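SusD-like carbohydrate binding protein (Bacteroides vulgatus, PDB 3LEW) probably binds glycans at the bacterial cell surface as an outer-membrane member of the SusD family, taking part in nutrient capture. Local coordinates at residues Y136-D141 with C462-Y467; G46-A51 with Y468-T473. One frame throughout, in Å; residues are numbered along the deposited sequence.

Contact 1: residues Y136-D141 with C462-Y467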
ATOM      1  N   TYR A 136      -5.704  -7.920   8.386  1.00 13.52           N
ATOM      2  CA  TYR A 136      -6.474  -8.289   9.593  1.00 13.16           C
ATOM      3  C   TYR A 136      -6.231  -9.711  10.127  1.00 13.87           C
ATOM      4  O   TYR A 136      -6.883 -10.150  11.111  1.00 13.42           O
ATOM      5  CB  TYR A 136      -7.984  -8.088   9.336  1.00 12.49           C
ATOM      6  CG  TYR A 136      -8.421  -6.644   9.312  1.00 12.46           C
ATOM      7  CD1 TYR A 136      -8.072  -5.782   8.249  1.00 12.41           C
ATOM      8  CD2 TYR A 136      -9.093  -6.099  10.384  1.00 13.00           C
ATOM      9  CE1 TYR A 136      -8.449  -4.418   8.219  1.00 12.31           C
ATOM     10  CE2 TYR A 136      -9.461  -4.753  10.377  1.00 14.49           C
ATOM     11  CZ  TYR A 136      -9.117  -3.917   9.292  1.00 12.21           C
ATOM     12  OH  TYR A 136      -9.516  -2.642   9.331  1.00 14.36           O
ATOM     13  N   SER A 137      -5.312 -10.428   9.494  1.00 14.20           N
ATOM     14  CA  SER A 137      -4.947 -11.770   9.909  1.00 14.66           C
ATOM     15  C   SER A 137      -3.464 -11.977   9.582  1.00 13.53           C
ATOM     16  O   SER A 137      -2.903 -11.335   8.682  1.00 12.70           O
ATOM     17  CB  SER A 137      -5.725 -12.811   9.126  1.00 15.61           C
ATOM     18  OG  SER A 137      -7.147 -12.659   9.155  1.00 16.88           O
ATOM     19  N   PHE A 138      -2.847 -12.898  10.295  1.00 13.64           N
ATOM     20  CA  PHE A 138      -1.520 -13.382   9.910  1.00 13.24           C
ATOM     21  C   PHE A 138      -1.606 -14.161   8.586  1.00 13.85           C
ATOM     22  O   PHE A 138      -2.715 -14.420   8.042  1.00 13.81           O
ATOM     23  CB  PHE A 138      -0.883 -14.249  11.020  1.00 14.01           C
ATOM     24  CG  PHE A 138      -0.679 -13.507  12.307  1.00 12.01           C
ATOM     25  CD1 PHE A 138       0.118 -12.365  12.337  1.00 12.29           C
ATOM     26  CD2 PHE A 138      -1.289 -13.931  13.476  1.00 13.20           C
ATOM     27  CE1 PHE A 138       0.338 -11.679  13.513  1.00 13.84           C
ATOM     28  CE2 PHE A 138      -1.101 -13.241  14.666  1.00 13.93           C
ATOM     29  CZ  PHE A 138      -0.260 -12.124  14.684  1.00 13.36           C
ATOM     30  N   ALA A 139      -0.437 -14.447   8.030  1.00 14.11           N
ATOM     31  CA  ALA A 139      -0.318 -15.087   6.696  1.00 14.17           C
ATOM     32  C   ALA A 139      -1.249 -16.290   6.557  1.00 14.26           C
ATOM     33  O   ALA A 139      -1.497 -17.044   7.519  1.00 14.24           O
ATOM     34  CB  ALA A 139       1.114 -15.506   6.436  1.00 13.03           C
ATOM     35  N   ILE A 140      -1.721 -16.490   5.331  1.00 14.89           N
ATOM     36  CA  ILE A 140      -2.614 -17.601   5.029  1.00 14.47           C
ATOM     37  C   ILE A 140      -1.978 -18.968   5.344  1.00 15.42           C
ATOM     38  O   ILE A 140      -2.693 -19.927   5.646  1.00 16.05           O
ATOM     39  CB  ILE A 140      -3.097 -17.458   3.554  1.00 15.21           C
ATOM     40  CG1 ILE A 140      -4.296 -18.336   3.302  1.00 14.78           C
ATOM     41  CG2 ILE A 140      -1.977 -17.779   2.570  1.00 14.84           C
ATOM     42  CD1 ILE A 140      -4.928 -18.163   1.897  1.00 13.20           C
ATOM     43  N   ASP A 141      -0.648 -19.079   5.285  1.00 15.74           N
ATOM     44  CA  ASP A 141       0.018 -20.334   5.614  1.00 17.11           C
ATOM     45  C   ASP A 141       0.452 -20.422   7.075  1.00 17.25           C
ATOM     46  O   ASP A 141       0.909 -21.461   7.506  1.00 18.87           O
ATOM     47  CB  ASP A 141       1.198 -20.652   4.673  1.00 17.74           C
ATOM     48  CG  ASP A 141       2.330 -19.647   4.758  1.00 18.54           C
ATOM     49  OD1 ASP A 141       2.067 -18.450   4.962  1.00 19.88           O
ATOM     50  OD2 ASP A 141       3.498 -20.078   4.577  1.00 20.77           O
ATOM     51  N   CYS A 462       9.568  -9.670  16.460  1.00 14.62           N
ATOM     52  CA  CYS A 462       9.535 -11.074  16.059  1.00 14.79           C
ATOM     53  C   CYS A 462       8.488 -11.236  14.951  1.00 15.32           C
ATOM     54  O   CYS A 462       7.676 -10.335  14.705  1.00 14.66           O
ATOM     55  CB  CYS A 462       9.168 -11.943  17.270  1.00 15.30           C
ATOM     56  SG  CYS A 462       7.531 -11.709  17.930  1.00 19.83           S
ATOM     57  N   PRO A 463       8.521 -12.374  14.233  1.00 15.82           N
ATOM     58  CA  PRO A 463       7.437 -12.629  13.312  1.00 16.44           C
ATOM     59  C   PRO A 463       6.087 -12.845  14.010  1.00 15.14           C
ATOM     60  O   PRO A 463       5.998 -13.250  15.167  1.00 16.27           O
ATOM     61  CB  PRO A 463       7.872 -13.937  12.595  1.00 17.18           C
ATOM     62  CG  PRO A 463       9.314 -14.096  12.912  1.00 19.05           C
ATOM     63  CD  PRO A 463       9.528 -13.455  14.224  1.00 18.02           C
ATOM     64  N   ASN A 464       5.027 -12.545  13.280  1.00 14.39           N
ATOM     65  CA  ASN A 464       3.690 -12.906  13.703  1.00 15.12           C
ATOM     66  C   ASN A 464       3.301 -12.296  15.051  1.00 15.08           C
ATOM     67  O   ASN A 464       2.678 -12.949  15.910  1.00 14.67           O
ATOM     68  CB  ASN A 464       3.531 -14.416  13.724  1.00 15.24           C
ATOM     69  CG  ASN A 464       3.717 -15.074  12.357  1.00 15.93           C
ATOM     70  OD1 ASN A 464       3.391 -14.507  11.308  1.00 16.55           O
ATOM     71  ND2 ASN A 464       4.239 -16.305  12.373  1.00 15.70           N
ATOM     72  N   SER A 465       3.673 -11.045  15.245  1.00 14.20           N
ATOM     73  CA  SER A 465       3.307 -10.307  16.467  1.00 15.24           C
ATOM     74  C   SER A 465       1.910  -9.734  16.378  1.00 15.18           C
ATOM     75  O   SER A 465       1.527  -9.208  15.336  1.00 14.88           O
ATOM     76  CB  SER A 465       4.303  -9.149  16.675  1.00 15.48           C
ATOM     77  OG  SER A 465       3.929  -8.299  17.760  1.00 15.13           O
ATOM     78  N   LYS A 466       1.207  -9.735  17.515  1.00 15.82           N
ATOM     79  CA  LYS A 466      -0.053  -9.001  17.650  1.00 16.33           C
ATOM     80  C   LYS A 466       0.058  -7.548  17.227  1.00 15.29           C
ATOM     81  O   LYS A 466      -0.909  -6.970  16.784  1.00 15.45           O
ATOM     82  CB  LYS A 466      -0.583  -9.074  19.107  1.00 16.51           C
ATOM     83  CG  LYS A 466       0.169  -8.259  20.127  1.00 17.59           C
ATOM     84  CD  LYS A 466      -0.251  -8.639  21.569  1.00 18.49           C
ATOM     85  CE  LYS A 466       0.389  -7.705  22.598  1.00 21.27           C
ATOM     86  NZ  LYS A 466       0.090  -8.084  24.038  1.00 21.80           N
ATOM     87  N   TYR A 467       1.240  -6.957  17.360  1.00 13.75           N
ATOM     88  CA  TYR A 467       1.407  -5.552  17.015  1.00 14.40           C
ATOM     89  C   TYR A 467       1.345  -5.258  15.504  1.00 14.55           C
ATOM     90  O   TYR A 467       1.268  -4.094  15.103  1.00 15.54           O
ATOM     91  CB  TYR A 467       2.691  -4.992  17.635  1.00 14.03           C
ATOM     92  CG  TYR A 467       2.630  -4.898  19.138  1.00 15.19           C
ATOM     93  CD1 TYR A 467       1.906  -3.873  19.751  1.00 15.76           C
ATOM     94  CD2 TYR A 467       3.307  -5.822  19.969  1.00 15.69           C
ATOM     95  CE1 TYR A 467       1.822  -3.776  21.131  1.00 16.38           C
ATOM     96  CE2 TYR A 467       3.230  -5.722  21.347  1.00 15.98           C
ATOM     97  CZ  TYR A 467       2.482  -4.699  21.920  1.00 16.25           C
ATOM     98  OH  TYR A 467       2.432  -4.543  23.280  1.00 17.33           O
TER
HETATM   99  O   HOH W   1       1.832 -13.355   9.427  1.00 15.46           O
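Two loops of irregular backbone approach each other at Phe138 and Asn464, whose CA atoms lie 6.5 Å apart, and no direct hydrogen bond joins them. In this SusD-family fold the contact ties the loop that follows helix 111-135 to the loop that leads toward helix 474-479. Phe138 carries it. With CG anti to the carbonyl carbon (chi1 -61°), its ring extends toward the other loop and lies against backbone. Asn464 CB sits over one ring face, offset toward the rim, while the peptide link between Ser465 and Lys466 meets the ring edge; Phe138 CE1 is 3.3 Å from Ser465 O, and Phe138 CZ is 3.3 Å from Asn464 O. The Asn464 amide plane is turned 61° from the ring. Were Phe138 cut back to an alanine, the Asn464-Lys466 backbone would probably lose the ring packed on it and a gap would open between the loops. The amide of Asn464 is held at both ends: ND2 bonds to Gln416 OE1, and OD1 faces a bridging water. That water donates to Asn464 OD1 at 2.7 Å and accepts from Ala139 N at 2.9 Å.

Contact 2: residues G46-A51 with Y468-T473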
ATOM      1  N   GLY A  46      -5.107   6.205   1.623  1.00 14.30           N
ATOM      2  CA  GLY A  46      -3.679   6.398   1.763  1.00 14.85           C
ATOM      3  C   GLY A  46      -3.139   6.433   3.174  1.00 14.67           C
ATOM      4  O   GLY A  46      -1.966   6.113   3.390  1.00 15.74           O
ATOM      5  N   ALA A  47      -3.941   6.855   4.150  1.00 15.52           N
ATOM      6  CA  ALA A  47      -3.561   6.712   5.538  1.00 15.61           C
ATOM      7  C   ALA A  47      -3.148   5.295   5.927  1.00 15.82           C
ATOM      8  O   ALA A  47      -2.201   5.120   6.725  1.00 14.44           O
ATOM      9  CB  ALA A  47      -4.664   7.265   6.508  1.00 14.88           C
HETATM   10  N   MSE A  48      -3.857   4.276   5.441  1.00 16.89           N
HETATM   11  CA  MSE A  48      -3.428   2.913   5.725  1.00 17.39           C
HETATM   12  C   MSE A  48      -2.090   2.567   5.034  1.00 16.51           C
HETATM   13  O   MSE A  48      -1.230   1.928   5.641  1.00 15.08           O
HETATM   14  CB  MSE A  48      -4.524   1.921   5.350  1.00 17.19           C
HETATM   15  CG  MSE A  48      -5.697   1.927   6.379  1.00 18.42           C
HETATM   16 SE   MSE A  48      -7.094   3.132   5.847  0.75 18.84          SE
HETATM   17  CE  MSE A  48      -7.818   2.196   4.564  1.00 20.20           C
ATOM     18  N   LEU A  49      -1.880   3.066   3.816  1.00 14.44           N
ATOM     19  CA  LEU A  49      -0.598   2.843   3.115  1.00 14.20           C
ATOM     20  C   LEU A  49       0.537   3.470   3.921  1.00 13.99           C
ATOM     21  O   LEU A  49       1.625   2.892   4.092  1.00 15.37           O
ATOM     22  CB  LEU A  49      -0.648   3.453   1.726  1.00 14.31           C
ATOM     23  CG  LEU A  49      -1.739   2.857   0.814  1.00 14.97           C
ATOM     24  CD1 LEU A  49      -1.603   3.509  -0.571  1.00 16.31           C
ATOM     25  CD2 LEU A  49      -1.640   1.338   0.660  1.00 16.61           C
ATOM     26  N   ARG A  50       0.278   4.668   4.482  1.00 13.35           N
ATOM     27  CA  ARG A  50       1.296   5.326   5.286  1.00 13.07           C
ATOM     28  C   ARG A  50       1.565   4.563   6.588  1.00 12.59           C
ATOM     29  O   ARG A  50       2.731   4.350   6.961  1.00 13.73           O
ATOM     30  CB  ARG A  50       0.908   6.819   5.566  1.00 14.02           C
ATOM     31  CG  ARG A  50       1.472   7.856   4.590  1.00 13.22           C
ATOM     32  CD  ARG A  50       0.881   7.810   3.169  1.00 13.00           C
ATOM     33  NE  ARG A  50       1.526   6.785   2.334  1.00 13.93           N
ATOM     34  CZ  ARG A  50       1.163   6.486   1.096  1.00 18.45           C
ATOM     35  NH1 ARG A  50       0.091   7.057   0.517  1.00 18.70           N
ATOM     36  NH2 ARG A  50       1.866   5.590   0.411  1.00 17.34           N
ATOM     37  N   ALA A  51       0.511   4.134   7.276  1.00 12.96           N
ATOM     38  CA  ALA A  51       0.649   3.294   8.455  1.00 12.66           C
ATOM     39  C   ALA A  51       1.504   2.076   8.153  1.00 12.94           C
ATOM     40  O   ALA A  51       2.398   1.733   8.938  1.00 14.56           O
ATOM     41  CB  ALA A  51      -0.750   2.852   9.012  1.00 12.09           C
ATOM     42  N   TYR A 468       1.398  -6.307  14.674  1.00 13.91           N
ATOM     43  CA  TYR A 468       1.345  -6.131  13.231  1.00 13.33           C
ATOM     44  C   TYR A 468      -0.068  -6.029  12.672  1.00 13.90           C
ATOM     45  O   TYR A 468      -0.226  -5.566  11.575  1.00 15.10           O
ATOM     46  CB  TYR A 468       2.056  -7.281  12.520  1.00 12.25           C
ATOM     47  CG  TYR A 468       3.534  -7.455  12.820  1.00 12.42           C
ATOM     48  CD1 TYR A 468       4.351  -6.359  13.148  1.00 13.98           C
ATOM     49  CD2 TYR A 468       4.162  -8.687  12.618  1.00 13.03           C
ATOM     50  CE1 TYR A 468       5.702  -6.529  13.405  1.00 14.76           C
ATOM     51  CE2 TYR A 468       5.539  -8.879  12.911  1.00 14.53           C
ATOM     52  CZ  TYR A 468       6.312  -7.776  13.252  1.00 13.81           C
ATOM     53  OH  TYR A 468       7.679  -7.912  13.515  1.00 16.03           O
ATOM     54  N   LEU A 469      -1.077  -6.546  13.377  1.00 13.38           N
ATOM     55  CA  LEU A 469      -2.395  -6.670  12.718  1.00 12.82           C
ATOM     56  C   LEU A 469      -3.358  -5.526  12.927  1.00 12.87           C
ATOM     57  O   LEU A 469      -3.475  -4.979  14.051  1.00 13.51           O
ATOM     58  CB  LEU A 469      -3.079  -7.964  13.140  1.00 12.37           C
ATOM     59  CG  LEU A 469      -2.349  -9.268  12.905  1.00 14.51           C
ATOM     60  CD1 LEU A 469      -3.295 -10.460  13.356  1.00 14.36           C
ATOM     61  CD2 LEU A 469      -1.935  -9.382  11.475  1.00 12.44           C
ATOM     62  N   TYR A 470      -4.090  -5.183  11.865  1.00 12.70           N
ATOM     63  CA  TYR A 470      -5.269  -4.319  12.029  1.00 12.79           C
ATOM     64  C   TYR A 470      -6.336  -5.142  12.773  1.00 12.79           C
ATOM     65  O   TYR A 470      -6.300  -6.392  12.759  1.00 13.56           O
ATOM     66  CB  TYR A 470      -5.822  -3.851  10.699  1.00 12.25           C
ATOM     67  CG  TYR A 470      -5.002  -2.769   9.980  1.00 13.53           C
ATOM     68  CD1 TYR A 470      -3.696  -2.991   9.565  1.00 14.69           C
ATOM     69  CD2 TYR A 470      -5.606  -1.575   9.613  1.00 17.30           C
ATOM     70  CE1 TYR A 470      -2.961  -1.995   8.819  1.00 14.68           C
ATOM     71  CE2 TYR A 470      -4.904  -0.597   8.908  1.00 19.26           C
ATOM     72  CZ  TYR A 470      -3.584  -0.809   8.529  1.00 20.02           C
ATOM     73  OH  TYR A 470      -2.949   0.191   7.791  1.00 20.18           O
ATOM     74  N   ARG A 471      -7.186  -4.450  13.511  1.00 12.47           N
ATOM     75  CA  ARG A 471      -8.177  -5.058  14.398  1.00 12.19           C
ATOM     76  C   ARG A 471      -9.614  -4.682  14.085  1.00 13.07           C
ATOM     77  O   ARG A 471      -9.960  -3.552  13.808  1.00 13.33           O
ATOM     78  CB  ARG A 471      -7.865  -4.628  15.833  1.00 12.42           C
ATOM     79  CG  ARG A 471      -6.458  -5.034  16.267  1.00 14.04           C
ATOM     80  CD  ARG A 471      -6.184  -4.691  17.714  1.00 14.06           C
ATOM     81  NE  ARG A 471      -7.020  -5.466  18.631  1.00 15.12           N
ATOM     82  CZ  ARG A 471      -6.915  -5.454  19.954  1.00 16.03           C
ATOM     83  NH1 ARG A 471      -6.005  -4.685  20.558  1.00 14.36           N
ATOM     84  NH2 ARG A 471      -7.734  -6.227  20.693  1.00 15.30           N
ATOM     85  N   ILE A 472     -10.490  -5.671  14.173  1.00 12.80           N
ATOM     86  CA  ILE A 472     -11.921  -5.413  14.161  1.00 12.16           C
ATOM     87  C   ILE A 472     -12.206  -4.376  15.259  1.00 13.18           C
ATOM     88  O   ILE A 472     -11.631  -4.428  16.381  1.00 14.57           O
ATOM     89  CB  ILE A 472     -12.702  -6.722  14.374  1.00 13.18           C
ATOM     90  CG1 ILE A 472     -12.403  -7.705  13.228  1.00 13.69           C
ATOM     91  CG2 ILE A 472     -14.174  -6.423  14.526  1.00 13.05           C
ATOM     92  CD1 ILE A 472     -12.777  -9.170  13.453  1.00 14.39           C
ATOM     93  N   THR A 473     -13.049  -3.400  14.927  1.00 13.06           N
ATOM     94  CA  THR A 473     -13.350  -2.277  15.846  1.00 14.01           C
ATOM     95  C   THR A 473     -14.136  -2.681  17.070  1.00 14.81           C
ATOM     96  O   THR A 473     -14.888  -3.686  17.051  1.00 14.53           O
ATOM     97  CB  THR A 473     -14.146  -1.178  15.135  1.00 14.86           C
ATOM     98  OG1 THR A 473     -15.398  -1.702  14.670  1.00 14.56           O
ATOM     99  CG2 THR A 473     -13.314  -0.561  13.954  1.00 14.96           C
TER
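Met48, a selenomethionine here, and Ala51 are the residues of 46-51 that touch Tyr470, and the helical backbone sets their spacing. Gly46 begins the segment, and its carbonyl O accepts from Arg50 N at 2.9 Å; one step on, Ala47 O receives Ala51 N in the same way. The helical path set by these bonds brings Met48 and Ala51, three residues apart, to the same side of the helix. Met48 comes first. Its CB points toward the opposing loop, and CG lies 3.7 Å from Tyr470 CE2, with the two side chains crossing at about a right angle. Bends at chi2 (93°) and chi3 (75°) then lead the selenium end away, so the touching is done by CB and CG rather than by the tip, and the same side chain packs on His131 of helix 111-135.

This is a SusD-family fold in which helices outweigh strands, and here helix 46-54 from the N-terminal part meets the extended loop just before helix 474-479, where Thr473 is the N-cap and its OG1 accepts from Glu476 N. Tyr470 reaches across from this loop, its ring turned to the side of the backbone N (chi1 -74°), and sets its hydroxyl against the helix. Tyr470 OH lies 3.4 Å from Met48 CB; Met48 O is also near, but the angle is too poor for a hydrogen bond. The hydroxyl is instead hydrogen-bonded to Asn52 OD1, one residue beyond the segment. At the end of the segment, Ala51 offers its small methyl to the same group, with CB 3.7 Å from Tyr470 OH.

Overall arrangement
The two contacts draw on one loop, which runs from strand 440-448 to helix 474-479, and their centres are 13 Å apart. Contact 2 is fully buried, about 10 Å from the chain centre; contact 1 lies about 17 Å out and is only partly buried. Chemistry follows place: loop meets loop through an aromatic ring on backbone with a water between in contact 1, whereas in contact 2 the end of a tyrosine, ring carbon and hydroxyl, packs on a helix, its polar atom satisfied by Asn52. Contact 1 is nested within the chain loop that contact 2 closes. They also touch directly, as Phe138 CE1 packs 3.7 Å from Leu469 CG and Tyr136 CZ lies 3.6 Å from Tyr470 CB.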